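Local atomic coordinates of 70 kDa protein (Xanthomonas sp., PDB entry 4B2N), a protein that acts as a processive rubber oxygenase, a c-type cytochrome that carries two covalently bound hemes. Residues Asp250-Ile255 and Met433-Asp438; Thr298-Asp303 and His312-Phe317; Val572-Ser577 and Leu584-Asn589. All coordinates share one frame; numbering follows the deposited sequence.

Interaction 1 of 3, residues Asp250-Ile255 and Met433-Asp438. With HEC (heme c), chain C.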
loop_
_atom_site.group_PDB
_atom_site.type_symbol
_atom_site.label_atom_id
_atom_site.label_comp_id
_atom_site.label_asym_id
_atom_site.label_seq_id
_atom_site.Cartn_x
_atom_site.Cartn_y
_atom_site.Cartn_z
ATOM N N ASP A 250 5.253 1.780 8.637
ATOM C CA ASP A 250 6.479 2.253 7.978
ATOM C C ASP A 250 6.902 1.300 6.837
ATOM O O ASP A 250 8.100 1.159 6.560
ATOM C CB ASP A 250 7.607 2.459 8.985
ATOM C CG ASP A 250 8.017 1.185 9.647
ATOM O OD1 ASP A 250 7.511 0.142 9.195
ATOM O OD2 ASP A 250 8.877 1.174 10.583
ATOM N N ALA A 251 5.919 0.655 6.191
ATOM C CA ALA A 251 6.219 -0.319 5.119
ATOM C C ALA A 251 7.194 0.345 4.110
ATOM O O ALA A 251 8.215 -0.240 3.723
ATOM C CB ALA A 251 4.912 -0.844 4.424
ATOM N N ILE A 252 6.839 1.534 3.612
ATOM C CA ILE A 252 7.650 2.163 2.595
ATOM C C ILE A 252 9.109 2.496 3.031
ATOM O O ILE A 252 9.972 2.612 2.161
ATOM C CB ILE A 252 6.928 3.442 2.032
ATOM C CG1 ILE A 252 7.417 3.801 0.627
ATOM C CG2 ILE A 252 7.110 4.598 2.958
ATOM C CD1 ILE A 252 7.216 2.680 -0.359
ATOM N N GLY A 253 9.354 2.526 4.369
ATOM C CA GLY A 253 10.714 2.707 4.978
ATOM C C GLY A 253 11.620 1.615 4.456
ATOM O O GLY A 253 12.858 1.766 4.450
ATOM N N LEU A 254 11.021 0.521 3.946
ATOM C CA LEU A 254 11.865 -0.593 3.449
ATOM C C LEU A 254 12.687 -0.104 2.282
ATOM O O LEU A 254 13.812 -0.494 2.138
ATOM C CB LEU A 254 11.049 -1.748 2.884
ATOM C CG LEU A 254 11.595 -3.207 2.932
ATOM C CD1 LEU A 254 10.940 -4.135 1.883
ATOM C CD2 LEU A 254 13.071 -3.483 3.066
ATOM N N ILE A 255 12.082 0.724 1.443
ATOM C CA ILE A 255 12.762 1.208 0.265
ATOM C C ILE A 255 14.068 1.904 0.654
ATOM O O ILE A 255 15.061 1.735 -0.025
ATOM C CB ILE A 255 11.857 2.198 -0.558
ATOM C CG1 ILE A 255 10.600 1.483 -1.030
ATOM C CG2 ILE A 255 12.661 2.878 -1.725
ATOM C CD1 ILE A 255 10.841 0.325 -1.977
ATOM N N MET A 433 6.274 12.443 1.189
ATOM C CA MET A 433 6.861 12.851 -0.069
ATOM C C MET A 433 8.393 13.114 -0.013
ATOM O O MET A 433 9.044 13.224 -1.067
ATOM C CB MET A 433 6.081 14.012 -0.714
ATOM C CG MET A 433 6.411 15.353 -0.137
ATOM S SD MET A 433 5.819 16.299 -1.518
ATOM C CE MET A 433 7.213 16.295 -2.641
ATOM N N ARG A 434 8.976 13.112 1.176
ATOM C CA ARG A 434 10.432 13.196 1.339
ATOM C C ARG A 434 11.190 11.860 1.302
ATOM O O ARG A 434 12.425 11.822 1.362
ATOM C CB ARG A 434 10.768 13.911 2.669
ATOM C CG ARG A 434 9.768 15.014 3.051
ATOM C CD ARG A 434 10.060 16.309 2.338
ATOM N NE ARG A 434 9.151 17.447 2.604
ATOM C CZ ARG A 434 8.842 17.980 3.795
ATOM N NH1 ARG A 434 9.254 17.445 4.942
ATOM N NH2 ARG A 434 8.040 19.044 3.836
ATOM N N LEU A 435 10.469 10.754 1.252
ATOM C CA LEU A 435 11.134 9.474 1.252
ATOM C C LEU A 435 12.328 9.409 0.265
ATOM O O LEU A 435 13.442 9.023 0.652
ATOM C CB LEU A 435 10.135 8.353 0.959
ATOM C CG LEU A 435 10.729 6.968 0.690
ATOM C CD1 LEU A 435 11.041 6.236 1.974
ATOM C CD2 LEU A 435 9.772 6.192 -0.198
ATOM N N MET A 436 12.123 9.727 -1.004
ATOM C CA MET A 436 13.323 9.570 -1.835
ATOM C C MET A 436 13.685 10.934 -2.448
ATOM O O MET A 436 14.096 11.020 -3.601
ATOM C CB MET A 436 13.060 8.510 -2.891
ATOM C CG MET A 436 13.117 7.085 -2.325
ATOM S SD MET A 436 14.736 6.349 -2.401
ATOM C CE MET A 436 14.930 5.911 -4.138
ATOM N N ALA A 437 13.477 11.992 -1.662
ATOM C CA ALA A 437 13.782 13.323 -2.103
ATOM C C ALA A 437 15.279 13.532 -2.479
ATOM O O ALA A 437 15.573 14.328 -3.384
ATOM C CB ALA A 437 13.333 14.359 -1.044
ATOM N N ASP A 438 16.179 12.825 -1.822
ATOM C CA ASP A 438 17.642 12.974 -2.019
ATOM C C ASP A 438 18.124 12.294 -3.315
ATOM O O ASP A 438 17.934 11.058 -3.483
ATOM C CB ASP A 438 18.354 12.342 -0.819
ATOM C CG ASP A 438 19.807 12.727 -0.714
ATOM O OD1 ASP A 438 20.602 12.597 -1.678
ATOM O OD2 ASP A 438 20.179 13.127 0.408
HETATM FE FE HEC C . 2.324 -3.186 -0.334
HETATM C CHA HEC C . 2.204 -0.113 -1.981
HETATM C CHB HEC C . 2.081 -4.858 -3.417
HETATM C CHC HEC C . 3.149 -6.278 1.141
HETATM C CHD HEC C . 1.951 -1.688 2.656
HETATM N NA HEC C . 2.217 -2.667 -2.206
HETATM C C1A HEC C . 2.007 -1.351 -2.718
HETATM C C2A HEC C . 1.643 -1.330 -4.126
HETATM C C3A HEC C . 1.607 -2.680 -4.581
HETATM C C4A HEC C . 1.935 -3.463 -3.383
HETATM C CMA HEC C . 1.222 -3.176 -5.960
HETATM C CAA HEC C . 1.336 -0.112 -5.036
HETATM C CBA HEC C . -0.105 0.298 -4.723
HETATM C CGA HEC C . -0.500 1.595 -5.405
HETATM O O1A HEC C . 0.263 2.622 -5.400
HETATM O O2A HEC C . -1.642 1.578 -5.874
HETATM N NB HEC C . 2.656 -5.083 -1.026
HETATM C C1B HEC C . 2.429 -5.605 -2.236
HETATM C C2B HEC C . 2.693 -7.029 -2.378
HETATM C C3B HEC C . 3.020 -7.436 -1.067
HETATM C C4B HEC C . 2.905 -6.203 -0.296
HETATM C CMB HEC C . 2.588 -7.729 -3.674
HETATM C CAB HEC C . 3.458 -8.782 -0.553
HETATM C CBB HEC C . 4.684 -9.256 -1.091
HETATM N NC HEC C . 2.510 -3.939 1.490
HETATM C C1C HEC C . 2.870 -5.167 2.017
HETATM C C2C HEC C . 2.817 -5.215 3.501
HETATM C C3C HEC C . 2.490 -3.831 3.909
HETATM C C4C HEC C . 2.323 -3.091 2.660
HETATM C CMC HEC C . 3.147 -6.457 4.321
HETATM C CAC HEC C . 2.352 -3.264 5.288
HETATM C CBC HEC C . 3.280 -3.669 6.253
HETATM N ND HEC C . 2.137 -1.234 0.215
HETATM C C1D HEC C . 2.004 -0.826 1.476
HETATM C C2D HEC C . 1.860 0.587 1.611
HETATM C C3D HEC C . 1.948 1.040 0.258
HETATM C C4D HEC C . 2.143 -0.171 -0.531
HETATM C CMD HEC C . 1.664 1.446 2.808
HETATM C CAD HEC C . 1.980 2.474 -0.141
HETATM C CBD HEC C . 3.493 2.791 0.181
HETATM C CGD HEC C . 3.754 4.264 -0.036
HETATM O O1D HEC C . 3.843 5.049 0.942
HETATM O O2D HEC C . 3.775 4.654 -1.251
#
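Ile252, which packs on Leu435, lies over one face of the flat carboxylate of a heme c propionate. Its CB is 3.6 Å from heme O1D, while CG1 and CD1 stand above heme CGD and CBD. Ala251 CB sits at the rim, out of the heme plane, 3.6 Å from the meso carbon CHD and as close to the thioether-side carbon CAC. Ala251 and Ile252 belong to the pocket of a covalently bound heme c: a type I turn from Asp250 to Gly253 leads into helix 253-261 and brings these two apolar residues onto the cofactor. The segment 433-438, between helices 423-426 and 439-446, backs this wall. Leu435 reaches inward through CD2, which meets Ile252 CG1 at a tight 3.5 Å. CG1 can serve both neighbours because it stands opposite the backbone N (chi1 -157°), placing one methylene between the propionate and the leucine. Arg432, just ahead of the second segment, hydrogen-bonds the same heme, so this loop supplies a polar grip as well as apolar backing. Farther from the heme, Met436 crosses Ile255 at nearly a right angle, its chain bent so that SD lies 4.1 Å from Ile255 CG2.

Interaction 2 of 3, residues Thr298-Asp303 and His312-Phe317. With HEC (heme c), chain C.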
loop_
_atom_site.group_PDB
_atom_site.type_symbol
_atom_site.label_atom_id
_atom_site.label_comp_id
_atom_site.label_asym_id
_atom_site.label_seq_id
_atom_site.Cartn_x
_atom_site.Cartn_y
_atom_site.Cartn_z
ATOM N N THR A 298 -1.581 4.538 -13.507
ATOM C CA THR A 298 -0.329 4.519 -14.299
ATOM C C THR A 298 0.918 4.394 -13.480
ATOM O O THR A 298 1.942 3.857 -14.004
ATOM C CB THR A 298 -0.232 5.801 -15.181
ATOM O OG1 THR A 298 -0.216 6.940 -14.290
ATOM C CG2 THR A 298 -1.443 5.902 -16.164
ATOM N N ARG A 299 0.852 4.738 -12.175
ATOM C CA ARG A 299 2.050 4.693 -11.328
ATOM C C ARG A 299 1.829 3.817 -10.098
ATOM O O ARG A 299 0.692 3.557 -9.713
ATOM C CB ARG A 299 2.440 6.101 -10.795
ATOM C CG ARG A 299 2.450 7.192 -11.858
ATOM C CD ARG A 299 3.479 6.944 -12.954
ATOM N NE ARG A 299 4.856 7.072 -12.457
ATOM C CZ ARG A 299 5.964 6.880 -13.142
ATOM N NH1 ARG A 299 5.930 6.503 -14.414
ATOM N NH2 ARG A 299 7.149 7.078 -12.526
ATOM N N GLN A 300 2.937 3.539 -9.437
ATOM C CA GLN A 300 2.955 2.861 -8.131
ATOM C C GLN A 300 3.295 3.926 -7.055
ATOM O O GLN A 300 4.046 4.865 -7.312
ATOM C CB GLN A 300 4.075 1.796 -8.137
ATOM C CG GLN A 300 4.014 0.876 -9.342
ATOM C CD GLN A 300 3.319 -0.437 -9.030
ATOM O OE1 GLN A 300 3.483 -1.425 -9.740
ATOM N NE2 GLN A 300 2.460 -0.411 -8.057
ATOM N N PHE A 301 2.796 3.690 -5.837
ATOM C CA PHE A 301 3.184 4.345 -4.648
ATOM C C PHE A 301 2.488 5.679 -4.540
ATOM O O PHE A 301 2.000 6.256 -5.553
ATOM C CB PHE A 301 4.712 4.424 -4.524
ATOM C CG PHE A 301 5.384 3.086 -4.202
ATOM C CD1 PHE A 301 4.799 2.149 -3.373
ATOM C CD2 PHE A 301 6.666 2.816 -4.696
ATOM C CE1 PHE A 301 5.452 0.935 -3.046
ATOM C CE2 PHE A 301 7.341 1.626 -4.358
ATOM C CZ PHE A 301 6.732 0.665 -3.526
ATOM N N TRP A 302 2.384 6.153 -3.301
ATOM C CA TRP A 302 1.636 7.387 -3.040
ATOM C C TRP A 302 2.186 8.593 -3.734
ATOM O O TRP A 302 1.438 9.532 -3.977
ATOM C CB TRP A 302 1.615 7.680 -1.529
ATOM C CG TRP A 302 0.515 6.907 -0.889
ATOM C CD1 TRP A 302 0.588 5.823 -0.000
ATOM C CD2 TRP A 302 -0.892 7.192 -1.058
ATOM N NE1 TRP A 302 -0.661 5.439 0.376
ATOM C CE2 TRP A 302 -1.605 6.253 -0.209
ATOM C CE3 TRP A 302 -1.621 8.208 -1.758
ATOM C CZ2 TRP A 302 -2.988 6.251 -0.138
ATOM C CZ3 TRP A 302 -3.020 8.210 -1.666
ATOM C CH2 TRP A 302 -3.700 7.272 -0.853
ATOM N N ASP A 303 3.471 8.559 -4.048
ATOM C CA ASP A 303 4.139 9.663 -4.765
ATOM C C ASP A 303 4.155 9.439 -6.295
ATOM O O ASP A 303 4.699 10.271 -7.036
ATOM C CB ASP A 303 5.604 9.837 -4.280
ATOM C CG ASP A 303 6.365 8.493 -4.193
ATOM O OD1 ASP A 303 5.904 7.468 -4.739
ATOM O OD2 ASP A 303 7.473 8.471 -3.603
ATOM N N HIS A 312 9.107 -4.717 -9.623
ATOM C CA HIS A 312 10.246 -4.783 -8.637
ATOM C C HIS A 312 9.859 -4.114 -7.382
ATOM O O HIS A 312 10.129 -4.607 -6.263
ATOM C CB HIS A 312 11.513 -4.167 -9.233
ATOM C CG HIS A 312 12.151 -5.045 -10.238
ATOM N ND1 HIS A 312 13.411 -4.886 -10.645
ATOM C CD2 HIS A 312 11.641 -6.157 -10.933
ATOM C CE1 HIS A 312 13.720 -5.836 -11.586
ATOM N NE2 HIS A 312 12.652 -6.635 -11.736
ATOM N N SER A 313 9.150 -2.985 -7.507
ATOM C CA SER A 313 8.581 -2.388 -6.280
ATOM C C SER A 313 7.645 -3.381 -5.537
ATOM O O SER A 313 7.683 -3.501 -4.273
ATOM C CB SER A 313 7.843 -1.103 -6.614
ATOM O OG SER A 313 6.829 -1.378 -7.579
ATOM N N GLU A 314 6.839 -4.143 -6.289
ATOM C CA GLU A 314 5.868 -5.046 -5.653
ATOM C C GLU A 314 6.638 -6.151 -4.962
ATOM O O GLU A 314 6.183 -6.758 -3.974
ATOM C CB GLU A 314 4.958 -5.660 -6.740
ATOM C CG GLU A 314 4.120 -4.595 -7.453
ATOM C CD GLU A 314 3.045 -5.168 -8.364
ATOM O OE1 GLU A 314 2.884 -6.434 -8.401
ATOM O OE2 GLU A 314 2.406 -4.325 -9.069
ATOM N N MET A 315 7.834 -6.397 -5.493
ATOM C CA MET A 315 8.718 -7.433 -4.938
ATOM C C MET A 315 9.467 -7.140 -3.660
ATOM O O MET A 315 9.988 -8.085 -3.038
ATOM C CB MET A 315 9.725 -7.877 -5.996
ATOM C CG MET A 315 9.160 -8.757 -7.106
ATOM S SD MET A 315 10.286 -8.799 -8.540
ATOM C CE MET A 315 11.491 -9.915 -7.910
ATOM N N ALA A 316 9.455 -5.879 -3.198
ATOM C CA ALA A 316 10.299 -5.466 -2.068
ATOM C C ALA A 316 10.274 -6.474 -0.878
ATOM O O ALA A 316 11.336 -6.916 -0.390
ATOM C CB ALA A 316 9.867 -4.095 -1.588
ATOM N N PHE A 317 9.077 -6.848 -0.403
ATOM C CA PHE A 317 9.068 -7.687 0.839
ATOM C C PHE A 317 9.559 -9.092 0.578
ATOM O O PHE A 317 10.005 -9.816 1.507
ATOM C CB PHE A 317 7.668 -7.715 1.453
ATOM C CG PHE A 317 7.371 -6.500 2.282
ATOM C CD1 PHE A 317 7.998 -6.305 3.507
ATOM C CD2 PHE A 317 6.482 -5.535 1.814
ATOM C CE1 PHE A 317 7.697 -5.152 4.286
ATOM C CE2 PHE A 317 6.170 -4.413 2.574
ATOM C CZ PHE A 317 6.788 -4.212 3.799
HETATM FE FE HEC C . 2.324 -3.186 -0.334
HETATM C CHA HEC C . 2.204 -0.113 -1.981
HETATM C CHB HEC C . 2.081 -4.858 -3.417
HETATM C CHC HEC C . 3.149 -6.278 1.141
HETATM C CHD HEC C . 1.951 -1.688 2.656
HETATM N NA HEC C . 2.217 -2.667 -2.206
HETATM C C1A HEC C . 2.007 -1.351 -2.718
HETATM C C2A HEC C . 1.643 -1.330 -4.126
HETATM C C3A HEC C . 1.607 -2.680 -4.581
HETATM C C4A HEC C . 1.935 -3.463 -3.383
HETATM C CMA HEC C . 1.222 -3.176 -5.960
HETATM C CAA HEC C . 1.336 -0.112 -5.036
HETATM C CBA HEC C . -0.105 0.298 -4.723
HETATM C CGA HEC C . -0.500 1.595 -5.405
HETATM O O1A HEC C . 0.263 2.622 -5.400
HETATM O O2A HEC C . -1.642 1.578 -5.874
HETATM N NB HEC C . 2.656 -5.083 -1.026
HETATM C C1B HEC C . 2.429 -5.605 -2.236
HETATM C C2B HEC C . 2.693 -7.029 -2.378
HETATM C C3B HEC C . 3.020 -7.436 -1.067
HETATM C C4B HEC C . 2.905 -6.203 -0.296
HETATM C CMB HEC C . 2.588 -7.729 -3.674
HETATM C CAB HEC C . 3.458 -8.782 -0.553
HETATM C CBB HEC C . 4.684 -9.256 -1.091
HETATM N NC HEC C . 2.510 -3.939 1.490
HETATM C C1C HEC C . 2.870 -5.167 2.017
HETATM C C2C HEC C . 2.817 -5.215 3.501
HETATM C C3C HEC C . 2.490 -3.831 3.909
HETATM C C4C HEC C . 2.323 -3.091 2.660
HETATM C CMC HEC C . 3.147 -6.457 4.321
HETATM C CAC HEC C . 2.352 -3.264 5.288
HETATM C CBC HEC C . 3.280 -3.669 6.253
HETATM N ND HEC C . 2.137 -1.234 0.215
HETATM C C1D HEC C . 2.004 -0.826 1.476
HETATM C C2D HEC C . 1.860 0.587 1.611
HETATM C C3D HEC C . 1.948 1.040 0.258
HETATM C C4D HEC C . 2.143 -0.171 -0.531
HETATM C CMD HEC C . 1.664 1.446 2.808
HETATM C CAD HEC C . 1.980 2.474 -0.141
HETATM C CBD HEC C . 3.493 2.791 0.181
HETATM C CGD HEC C . 3.754 4.264 -0.036
HETATM O O1D HEC C . 3.843 5.049 0.942
HETATM O O2D HEC C . 3.775 4.654 -1.251
#
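Gln300, the last residue of strand 299-300, and Phe301 after it pack on Ser313 and Glu314 of helix 312-319 in a buried contact beside a heme c. The strand pairs antiparallel with 306-307, and the chain then turns into the helix, so the two sides come from neighbouring parts of the sequence. Phe301 comes obliquely to Ser313, with CE2 3.6 Å from Ser313 CB. The serine hydroxyl is held separately, by Asn310 just before the helix. Gln300 and Glu314 cross at about a right angle, their amide and carboxylate planes 86° apart, and both lie close to the heme methyl CMA.

Just past the strand, two successive backbone amides hold the two propionates. Phe301 N donates to heme O1A at 2.8 Å, and Trp302 N gives heme O2D a nearly straight bond of 2.9 Å (173°). Phe301 has a positive phi of 81°, an unusual conformation at the bend where these amides diverge to separate carboxylates. Heme O1D lies in the plane of the Trp302 ring at its edge, 3.5 Å from CD1. From the helix, Phe317 brings CE2 to 3.4 Å from heme C1C, with the methyl CMC over one face of its ring. Asp303 forms a salt bridge with Arg432, which hydrogen-bonds the same heme, and so acts as a second-shell partner at this propionate-binding site of a c-type heme.

Interaction 3 of 3, residues Val572-Ser577 and Leu584-Asn589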
loop_
_atom_site.group_PDB
_atom_site.type_symbol
_atom_site.label_atom_id
_atom_site.label_comp_id
_atom_site.label_asym_id
_atom_site.label_seq_id
_atom_site.Cartn_x
_atom_site.Cartn_y
_atom_site.Cartn_z
ATOM N N VAL A 572 -11.850 12.671 20.183
ATOM C CA VAL A 572 -11.133 12.617 21.431
ATOM C C VAL A 572 -10.175 13.801 21.419
ATOM O O VAL A 572 -9.667 14.230 20.345
ATOM C CB VAL A 572 -10.301 11.327 21.495
ATOM C CG1 VAL A 572 -9.476 11.292 22.757
ATOM C CG2 VAL A 572 -11.174 10.067 21.370
ATOM N N ALA A 573 -9.913 14.347 22.606
ATOM C CA ALA A 573 -9.004 15.491 22.715
ATOM C C ALA A 573 -7.573 15.057 22.964
ATOM O O ALA A 573 -7.344 14.087 23.694
ATOM C CB ALA A 573 -9.488 16.405 23.837
ATOM N N CYS A 574 -6.582 15.717 22.368
ATOM C CA CYS A 574 -5.204 15.370 22.773
ATOM C C CYS A 574 -4.984 15.923 24.200
ATOM O O CYS A 574 -5.689 16.841 24.596
ATOM C CB CYS A 574 -4.175 15.945 21.799
ATOM S SG CYS A 574 -4.200 17.753 21.839
ATOM N N ASN A 575 -4.016 15.390 24.940
ATOM C CA ASN A 575 -3.724 15.860 26.300
ATOM C C ASN A 575 -2.335 15.332 26.671
ATOM O O ASN A 575 -2.104 14.099 26.604
ATOM C CB ASN A 575 -4.816 15.361 27.266
ATOM C CG ASN A 575 -4.809 16.087 28.616
ATOM O OD1 ASN A 575 -3.758 16.359 29.177
ATOM N ND2 ASN A 575 -5.992 16.350 29.147
ATOM N N ASN A 576 -1.378 16.212 27.013
ATOM C CA ASN A 576 -0.060 15.681 27.421
ATOM C C ASN A 576 0.001 15.147 28.859
ATOM O O ASN A 576 1.008 14.581 29.262
ATOM C CB ASN A 576 1.089 16.676 27.187
ATOM C CG ASN A 576 1.058 17.303 25.789
ATOM O OD1 ASN A 576 1.310 18.500 25.622
ATOM N ND2 ASN A 576 0.699 16.521 24.805
ATOM N N SER A 577 -1.085 15.266 29.611
ATOM C CA SER A 577 -1.089 14.693 30.974
ATOM C C SER A 577 -0.925 13.179 30.953
ATOM O O SER A 577 -1.709 12.471 30.307
ATOM C CB SER A 577 -2.355 15.095 31.677
ATOM O OG SER A 577 -2.404 16.512 31.802
ATOM N N LEU A 584 -2.811 10.178 24.778
ATOM C CA LEU A 584 -2.882 10.721 23.413
ATOM C C LEU A 584 -2.220 12.125 23.355
ATOM O O LEU A 584 -2.896 13.156 23.479
ATOM C CB LEU A 584 -4.353 10.781 22.947
ATOM C CG LEU A 584 -5.074 9.421 22.803
ATOM C CD1 LEU A 584 -6.542 9.675 22.507
ATOM C CD2 LEU A 584 -4.490 8.594 21.656
ATOM N N PRO A 585 -0.891 12.181 23.234
ATOM C CA PRO A 585 -0.227 13.511 23.356
ATOM C C PRO A 585 -0.589 14.530 22.229
ATOM O O PRO A 585 -0.990 14.134 21.127
ATOM C CB PRO A 585 1.263 13.127 23.381
ATOM C CG PRO A 585 1.334 11.821 22.631
ATOM C CD PRO A 585 0.108 11.101 23.150
ATOM N N CYS A 586 -0.509 15.822 22.543
ATOM C CA CYS A 586 -0.795 16.892 21.592
ATOM C C CYS A 586 0.378 17.114 20.646
ATOM O O CYS A 586 0.259 17.833 19.665
ATOM C CB CYS A 586 -1.145 18.192 22.341
ATOM S SG CYS A 586 -2.711 18.094 23.258
ATOM N N THR A 587 1.507 16.512 20.971
ATOM C CA THR A 587 2.750 16.689 20.241
ATOM C C THR A 587 3.410 15.390 20.026
ATOM O O THR A 587 3.459 14.560 20.971
ATOM C CB THR A 587 3.910 17.256 21.088
ATOM O OG1 THR A 587 3.504 17.517 22.441
ATOM C CG2 THR A 587 4.531 18.415 20.389
ATOM N N HIS A 588 4.045 15.266 18.861
ATOM C CA HIS A 588 4.914 14.121 18.630
ATOM C C HIS A 588 6.005 14.068 19.662
ATOM O O HIS A 588 6.595 13.031 19.879
ATOM C CB HIS A 588 5.504 14.091 17.212
ATOM C CG HIS A 588 6.232 12.787 16.903
ATOM N ND1 HIS A 588 5.564 11.583 16.752
ATOM C CD2 HIS A 588 7.617 12.501 16.786
ATOM C CE1 HIS A 588 6.471 10.596 16.522
ATOM N NE2 HIS A 588 7.731 11.153 16.551
ATOM N N ASN A 589 6.276 15.183 20.321
ATOM C CA ASN A 589 7.319 15.229 21.343
ATOM C C ASN A 589 7.093 14.365 22.600
ATOM O O ASN A 589 8.044 13.955 23.250
ATOM C CB ASN A 589 7.570 16.692 21.748
ATOM C CG ASN A 589 8.171 17.523 20.614
ATOM O OD1 ASN A 589 9.086 17.079 19.895
ATOM N ND2 ASN A 589 7.669 18.749 20.458
HETATM O O HOH W 1 -3.937 12.128 26.403
#
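A disulfide between Cys574 and Cys586 closes a short loop in the region after strand 570-571 and before helix 593-596. The SG atoms of Cys574 and Cys586 are 2.1 Å apart, and the S-S torsion of 89° is close to the relaxed right angle of such bridges, with a right-handed sense. Cys574 sends its sulfur between its own backbone N and carbonyl carbon (chi1 65°), which turns it across to the second segment. Cys586 instead carries SG opposite its carbonyl carbon.

Next to the bridge the backbones join directly. Asn575 N donates to Leu584 O at 2.9 Å, a fairly straight bond (162°) whose donor is tilted out of the carbonyl plane. The same oxygen receives a CA-H contact from Cys574, its CA at 3.3 Å from Leu584 O. A water bridges the other pair of backbone atoms: it donates to Asn575 O at 2.7 Å and accepts from Leu584 N at 2.8 Å. Asn575 and Leu584 are thus joined by one direct backbone bond and one water bridge.

An Asx turn then bends the first segment, as Asn575 OD1 accepts from Ser577 N at 2.9 Å. The CB of Asn575 is directed away from the second segment, and it is the backbone of this residue that bonds across. The side-chain amide of Asn576 comes close to Pro585 and Cys586. Outside the loop, Pro585 O is bonded by Asn630, and strand 536-538 packs here through Leu536, which touches both Cys574 and Leu584. Nearby, Val572 and Leu584 cross at about a right angle, with Val572 CG1 pressed to 3.4 Å from Leu584 CD1.

Overall arrangement
Interactions 1 and 2 are neighbours on the same heme c, their centres about 11 Å apart, whereas interaction 3 lies toward the periphery, about 26 Å and 34 Å from their centres. Along the chain, interaction 2 is nested within the loop that interaction 1 closes, and interaction 3 follows both. The first two share an apolar seam: helix 253-261 packs on helix 312-319 through Leu254, which meets Ala316 and Phe317, and Ile252 touches Phe301. Residues widely separated in sequence thereby build one continuous heme wall, with Arg432, a hydrogen-bond partner of the heme, close to side chains of both contacts. The disulfide-closed loop of interaction 3 touches neither and lies away from the heme sites.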